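Local coordinates for protein YiiM (Escherichia coli, PDB 1O65) that is of uncertain function but, as a MOSC-domain protein, may bind molybdenum and carry out oxidoreductase chemistry on nitrogenous compounds, at residues 65-71 with 155-160; 111-117 with 173-179. All coordinates share one frame; numbering follows the deposited sequence.

Contact 1. Residues 65-71 with 155-160; sequences PDRALCH and GWLYSV
His71 lies over Trp156 in an offset stack, the imidazole and the six-membered ring with centroids 4.5 Å apart and planes 25° from parallel. His71 CB covers the other half of the indole, 3.6 Å from the centroid of its five-membered ring in a CH-pi contact. Both side chains run the same way from a hydrogen-bonded pair, and chi1 of 53°, which sets Trp156 CG between its backbone N and carbonyl carbon, lays the indole alongside the histidine.

The polar atoms of this aromatic cluster meet at one hydroxyl. Tyr158 OH accepts a nearly straight bond from Trp156 NE1 (2.9 Å, 172°) and pairs with His71 ND1 at 2.9 Å, while Thr102 holds His71 NE2; the imidazole is thus fixed at both nitrogens.

In the backbone, strands 69-71 and 156-160 are antiparallel neighbours in the mixed sheet of the MOSC domain. Tyr158 N binds Leu69 O, but Ala68 N reaches Tyr158 O only weakly: Ala68 and Leu69 both face Tyr158 in a classic beta bulge. Beyond it a water joins Pro65 O to Val160 N.

On the face opposite the rings, Leu157 CD2 packs 3.7 Å from Cys70 CB and Leu157 CD1 meets Arg67 CB. Near the bulge, Ala68 CB touches Val160 CG2.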
loop_
_atom_site.group_PDB
_atom_site.type_symbol
_atom_site.label_atom_id
_atom_site.label_comp_id
_atom_site.label_asym_id
_atom_site.label_seq_id
_atom_site.Cartn_x
_atom_site.Cartn_y
_atom_site.Cartn_z
ATOM N N PRO A 65 -1.460 -8.928 -10.368
ATOM C CA PRO A 65 -0.125 -9.207 -9.860
ATOM C C PRO A 65 0.434 -8.011 -9.102
ATOM O O PRO A 65 1.062 -8.190 -8.053
ATOM C CB PRO A 65 0.677 -9.562 -11.101
ATOM C CG PRO A 65 -0.343 -10.024 -12.100
ATOM C CD PRO A 65 -1.579 -9.227 -11.811
ATOM N N ASP A 66 0.160 -6.779 -9.513
ATOM C CA ASP A 66 0.608 -5.579 -8.821
ATOM C C ASP A 66 -0.111 -5.293 -7.514
ATOM O O ASP A 66 0.230 -4.304 -6.871
ATOM C CB ASP A 66 0.411 -4.335 -9.722
ATOM C CG ASP A 66 1.371 -4.353 -10.892
ATOM O OD1 ASP A 66 2.486 -4.887 -10.759
ATOM O OD2 ASP A 66 1.000 -3.832 -11.964
ATOM N N ARG A 67 -1.141 -6.046 -7.139
ATOM C CA ARG A 67 -1.839 -5.746 -5.883
ATOM C C ARG A 67 -2.100 -7.025 -5.104
ATOM O O ARG A 67 -3.131 -7.216 -4.482
ATOM C CB ARG A 67 -3.114 -4.953 -6.127
ATOM C CG ARG A 67 -4.019 -5.453 -7.226
ATOM C CD ARG A 67 -5.122 -4.424 -7.559
ATOM N NE ARG A 67 -5.638 -4.698 -8.923
ATOM C CZ ARG A 67 -6.404 -5.746 -9.190
ATOM N NH1 ARG A 67 -6.756 -6.600 -8.234
ATOM N NH2 ARG A 67 -6.818 -5.969 -10.426
ATOM N N ALA A 68 -1.109 -7.906 -5.132
ATOM C CA ALA A 68 -1.172 -9.185 -4.448
ATOM C C ALA A 68 -1.267 -9.025 -2.935
ATOM O O ALA A 68 -1.932 -9.852 -2.296
ATOM C CB ALA A 68 0.066 -9.994 -4.839
ATOM N N LEU A 69 -0.620 -8.021 -2.350
ATOM C CA LEU A 69 -0.592 -7.777 -0.937
ATOM C C LEU A 69 -0.785 -6.301 -0.559
ATOM O O LEU A 69 -0.155 -5.421 -1.134
ATOM C CB LEU A 69 0.761 -8.193 -0.329
ATOM C CG LEU A 69 1.099 -9.662 -0.197
ATOM C CD1 LEU A 69 2.606 -9.868 -0.151
ATOM C CD2 LEU A 69 0.456 -10.295 1.037
ATOM N N CYS A 70 -1.567 -6.056 0.473
ATOM C CA CYS A 70 -1.877 -4.707 0.939
ATOM C C CYS A 70 -1.253 -4.492 2.321
ATOM O O CYS A 70 -1.441 -5.358 3.192
ATOM C CB CYS A 70 -3.400 -4.534 1.031
ATOM S SG CYS A 70 -3.899 -2.930 1.766
ATOM N N HIS A 71 -0.579 -3.387 2.540
ATOM C CA HIS A 71 0.068 -3.126 3.820
ATOM C C HIS A 71 -0.531 -1.903 4.504
ATOM O O HIS A 71 -0.713 -0.888 3.828
ATOM C CB HIS A 71 1.569 -2.797 3.554
ATOM C CG HIS A 71 2.428 -2.923 4.767
ATOM N ND1 HIS A 71 3.519 -3.787 4.821
ATOM C CD2 HIS A 71 2.337 -2.353 5.994
ATOM C CE1 HIS A 71 4.061 -3.727 6.026
ATOM N NE2 HIS A 71 3.368 -2.864 6.751
ATOM N N GLY A 155 -0.967 3.621 3.198
ATOM C CA GLY A 155 -0.436 2.237 3.101
ATOM C C GLY A 155 -0.002 2.007 1.647
ATOM O O GLY A 155 0.052 2.939 0.856
ATOM N N TRP A 156 0.394 0.793 1.315
ATOM C CA TRP A 156 0.914 0.512 -0.022
ATOM C C TRP A 156 0.695 -0.939 -0.424
ATOM O O TRP A 156 0.424 -1.790 0.414
ATOM C CB TRP A 156 2.420 0.822 -0.057
ATOM C CG TRP A 156 3.167 0.119 1.035
ATOM C CD1 TRP A 156 3.711 -1.131 0.990
ATOM C CD2 TRP A 156 3.426 0.635 2.344
ATOM N NE1 TRP A 156 4.320 -1.409 2.190
ATOM C CE2 TRP A 156 4.144 -0.354 3.046
ATOM C CE3 TRP A 156 3.112 1.833 3.002
ATOM C CZ2 TRP A 156 4.545 -0.188 4.372
ATOM C CZ3 TRP A 156 3.504 1.994 4.320
ATOM C CH2 TRP A 156 4.214 0.993 4.983
ATOM N N LEU A 157 0.880 -1.233 -1.726
ATOM C CA LEU A 157 0.637 -2.614 -2.159
ATOM C C LEU A 157 1.955 -3.235 -2.579
ATOM O O LEU A 157 2.916 -2.483 -2.764
ATOM C CB LEU A 157 -0.354 -2.646 -3.319
ATOM C CG LEU A 157 -1.666 -1.896 -3.157
ATOM C CD1 LEU A 157 -2.519 -1.928 -4.406
ATOM C CD2 LEU A 157 -2.441 -2.470 -1.948
ATOM N N TYR A 158 1.987 -4.551 -2.733
ATOM C CA TYR A 158 3.194 -5.201 -3.204
ATOM C C TYR A 158 2.917 -6.105 -4.423
ATOM O O TYR A 158 1.795 -6.582 -4.568
ATOM C CB TYR A 158 3.792 -6.132 -2.151
ATOM C CG TYR A 158 4.265 -5.542 -0.862
ATOM C CD1 TYR A 158 3.389 -5.395 0.216
ATOM C CD2 TYR A 158 5.579 -5.160 -0.684
ATOM C CE1 TYR A 158 3.818 -4.880 1.424
ATOM C CE2 TYR A 158 6.029 -4.649 0.526
ATOM C CZ TYR A 158 5.144 -4.501 1.560
ATOM O OH TYR A 158 5.534 -4.000 2.775
ATOM N N SER A 159 3.933 -6.236 -5.275
ATOM C CA SER A 159 3.859 -7.256 -6.322
ATOM C C SER A 159 4.676 -8.434 -5.760
ATOM O O SER A 159 5.536 -8.229 -4.881
ATOM C CB SER A 159 4.409 -6.864 -7.672
ATOM O OG SER A 159 5.754 -6.467 -7.574
ATOM N N VAL A 160 4.361 -9.644 -6.174
ATOM C CA VAL A 160 5.120 -10.782 -5.644
ATOM C C VAL A 160 6.223 -11.114 -6.627
ATOM O O VAL A 160 5.956 -11.539 -7.739
ATOM C CB VAL A 160 4.173 -11.944 -5.320
ATOM C CG1 VAL A 160 4.918 -13.234 -5.014
ATOM C CG2 VAL A 160 3.318 -11.576 -4.092
HETATM O O HOH W 1 2.483 -10.387 -7.923
#

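Contact 2. Residues 111-117 with 173-179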
loop_
_atom_site.group_PDB
_atom_site.type_symbol
_atom_site.label_atom_id
_atom_site.label_comp_id
_atom_site.label_asym_id
_atom_site.label_seq_id
_atom_site.Cartn_x
_atom_site.Cartn_y
_atom_site.Cartn_z
ATOM N N TYR A 111 10.165 3.005 0.377
ATOM C CA TYR A 111 10.364 3.545 -0.962
ATOM C C TYR A 111 9.745 2.684 -2.059
ATOM O O TYR A 111 9.671 1.449 -1.962
ATOM C CB TYR A 111 11.870 3.710 -1.219
ATOM C CG TYR A 111 12.515 4.854 -0.448
ATOM C CD1 TYR A 111 12.638 4.775 0.934
ATOM C CD2 TYR A 111 12.977 6.003 -1.080
ATOM C CE1 TYR A 111 13.214 5.779 1.665
ATOM C CE2 TYR A 111 13.557 7.027 -0.338
ATOM C CZ TYR A 111 13.667 6.909 1.033
ATOM O OH TYR A 111 14.215 7.910 1.798
ATOM N N MET A 112 9.337 3.343 -3.144
ATOM C CA MET A 112 8.777 2.636 -4.308
ATOM C C MET A 112 9.844 1.690 -4.843
ATOM O O MET A 112 10.982 2.130 -4.970
ATOM C CB MET A 112 8.455 3.645 -5.406
ATOM C CG MET A 112 7.415 4.685 -4.994
ATOM S SD MET A 112 5.799 3.956 -4.644
ATOM C CE MET A 112 5.410 3.297 -6.249
ATOM N N GLY A 113 9.509 0.453 -5.141
ATOM C CA GLY A 113 10.454 -0.522 -5.642
ATOM C C GLY A 113 11.138 -1.272 -4.498
ATOM O O GLY A 113 11.947 -2.157 -4.794
ATOM N N ASP A 114 10.880 -0.931 -3.250
ATOM C CA ASP A 114 11.588 -1.650 -2.175
ATOM C C ASP A 114 11.274 -3.138 -2.321
ATOM O O ASP A 114 10.141 -3.517 -2.627
ATOM C CB ASP A 114 11.300 -1.174 -0.772
ATOM C CG ASP A 114 12.033 0.053 -0.290
ATOM O OD1 ASP A 114 13.086 0.487 -0.815
ATOM O OD2 ASP A 114 11.526 0.636 0.713
ATOM N N ILE A 115 12.321 -3.939 -2.185
ATOM C CA ILE A 115 12.162 -5.381 -2.285
ATOM C C ILE A 115 12.487 -5.964 -0.902
ATOM O O ILE A 115 13.558 -5.710 -0.351
ATOM C CB ILE A 115 13.039 -6.031 -3.341
ATOM C CG1 ILE A 115 12.674 -5.524 -4.743
ATOM C CG2 ILE A 115 12.937 -7.566 -3.292
ATOM C CD1 ILE A 115 13.748 -5.818 -5.776
ATOM N N PHE A 116 11.525 -6.707 -0.381
ATOM C CA PHE A 116 11.650 -7.332 0.912
ATOM C C PHE A 116 11.637 -8.868 0.760
ATOM O O PHE A 116 10.919 -9.404 -0.078
ATOM C CB PHE A 116 10.528 -6.935 1.854
ATOM C CG PHE A 116 10.426 -5.543 2.357
ATOM C CD1 PHE A 116 9.891 -4.548 1.531
ATOM C CD2 PHE A 116 10.805 -5.183 3.632
ATOM C CE1 PHE A 116 9.742 -3.250 1.986
ATOM C CE2 PHE A 116 10.670 -3.881 4.112
ATOM C CZ PHE A 116 10.146 -2.914 3.283
ATOM N N ARG A 117 12.485 -9.513 1.545
ATOM C CA ARG A 117 12.500 -10.958 1.633
ATOM C C ARG A 117 11.542 -11.278 2.814
ATOM O O ARG A 117 11.625 -10.540 3.802
ATOM C CB ARG A 117 13.860 -11.586 1.917
ATOM C CG ARG A 117 13.776 -13.114 2.035
ATOM C CD ARG A 117 15.146 -13.773 2.096
ATOM N NE ARG A 117 15.925 -13.292 3.224
ATOM C CZ ARG A 117 17.251 -13.259 3.298
ATOM N NH1 ARG A 117 17.999 -13.686 2.297
ATOM N NH2 ARG A 117 17.834 -12.772 4.400
ATOM N N GLU A 173 12.072 -8.443 5.637
ATOM C CA GLU A 173 13.475 -8.014 5.642
ATOM C C GLU A 173 13.769 -7.204 4.381
ATOM O O GLU A 173 13.734 -7.723 3.259
ATOM C CB GLU A 173 14.418 -9.208 5.700
ATOM C CG GLU A 173 14.074 -10.314 6.688
ATOM C CD GLU A 173 14.734 -11.633 6.340
ATOM O OE1 GLU A 173 15.957 -11.746 6.539
ATOM O OE2 GLU A 173 14.076 -12.562 5.824
ATOM N N LEU A 174 14.124 -5.939 4.578
ATOM C CA LEU A 174 14.434 -5.107 3.415
ATOM C C LEU A 174 15.746 -5.577 2.810
ATOM O O LEU A 174 16.767 -5.597 3.494
ATOM C CB LEU A 174 14.455 -3.630 3.826
ATOM C CG LEU A 174 14.901 -2.678 2.699
ATOM C CD1 LEU A 174 13.737 -2.417 1.752
ATOM C CD2 LEU A 174 15.495 -1.399 3.273
ATOM N N VAL A 175 15.763 -5.876 1.517
ATOM C CA VAL A 175 16.985 -6.369 0.875
ATOM C C VAL A 175 17.480 -5.465 -0.214
ATOM O O VAL A 175 18.701 -5.384 -0.432
ATOM C CB VAL A 175 16.833 -7.830 0.410
ATOM C CG1 VAL A 175 15.525 -8.077 -0.342
ATOM C CG2 VAL A 175 17.988 -8.203 -0.507
ATOM N N SER A 176 16.586 -4.801 -0.964
ATOM C CA SER A 176 17.049 -3.860 -1.981
ATOM C C SER A 176 16.256 -2.548 -1.966
ATOM O O SER A 176 15.030 -2.524 -1.848
ATOM C CB SER A 176 17.013 -4.464 -3.381
ATOM O OG SER A 176 17.855 -5.613 -3.499
ATOM N N ARG A 177 16.987 -1.436 -2.023
ATOM C CA ARG A 177 16.424 -0.105 -2.127
ATOM C C ARG A 177 16.795 0.376 -3.536
ATOM O O ARG A 177 17.979 0.609 -3.735
ATOM C CB ARG A 177 16.893 0.917 -1.109
ATOM C CG ARG A 177 16.321 2.316 -1.483
ATOM C CD ARG A 177 15.788 3.009 -0.258
ATOM N NE ARG A 177 14.892 2.244 0.556
ATOM C CZ ARG A 177 14.666 2.471 1.846
ATOM N NH1 ARG A 177 15.322 3.471 2.403
ATOM N NH2 ARG A 177 13.809 1.739 2.539
ATOM N N VAL A 178 15.812 0.490 -4.450
ATOM C CA VAL A 178 16.246 0.753 -5.838
ATOM C C VAL A 178 15.623 1.959 -6.490
ATOM O O VAL A 178 15.584 2.055 -7.726
ATOM C CB VAL A 178 16.036 -0.505 -6.701
ATOM C CG1 VAL A 178 17.013 -1.624 -6.298
ATOM C CG2 VAL A 178 14.611 -1.010 -6.603
ATOM N N SER A 179 15.092 2.871 -5.689
ATOM C CA SER A 179 14.554 4.129 -6.167
ATOM C C SER A 179 14.747 5.174 -5.059
ATOM O O SER A 179 15.019 4.818 -3.923
ATOM C CB SER A 179 13.072 4.010 -6.497
ATOM O OG SER A 179 12.235 4.490 -5.458
HETATM O O HOH W 2 13.485 1.141 -3.305
#
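Arg177 and Asp114 form a side-on salt bridge, one nitrogen to each oxygen. The NE bond to Asp114 OD1 is 2.9 Å long, on the syn side and close to both planes; the one from NH2 to OD2 is more tilted. From the opposite face of the carboxylate, Tyr111 N also reaches OD2, at 2.8 Å, so the buried aspartate is tied to its own turn as well. A second side-on bridge joins Arg117 to Glu173, NH2 to OE1 at 3.0 Å and NE to OE2; here the nitrogens come from above the carboxylate plane, the two groups being turned 47° apart.

Tyr111 lays its ring over the Arg177 guanidinium, planes 25° apart, with CD1 above the group's centre, 3.2 Å from CZ. Bends at chi2 and chi3 carry Arg177 back over that ring, where its CD makes a CH-pi contact. With an alanine here in place of Arg177, Asp114 would probably be left without its cationic mate and the tyrosine ring would lose the group it lies over.

Apolar packing adds Leu174 CD1, 4.0 Å from the centroid of the Phe116 ring, over its face.

Hydroxyl, water and backbone bonds close the contact. Ser179 OG donates to Met112 O at 2.7 Å, and one water bridges Met112 O, Asp114 OD1 and Val178 N. Arg117 and Glu173 exchange two backbone bonds, while Ile115 O accepts from both Val175 N and Ser176 N: a classic beta bulge in an antiparallel pair, with the type II turn of Tyr111 to Asp114 leading into the first strand.

In the fold
Both contacts join antiparallel strands of the same mixed sheet, and each carries a classic beta bulge. Strand 121-128 pairs with 156-160 of contact 1 and with 115-118 of contact 2, so it connects the two; their centres are about 13 Å apart and they touch where Tyr158 packs on Phe116. Contact 1 lies nearer the middle of the chain, about 6 Å from its centre, and relies on aromatic rings, two of which bond through their nitrogens to the hydroxyl of the third. Contact 2, about 14 Å out, has more charged chemistry: one ion pair with a buried aspartate and another on an exposed arginine. Residues 111-114 before one strand and 177-179 after the other do much of its bonding.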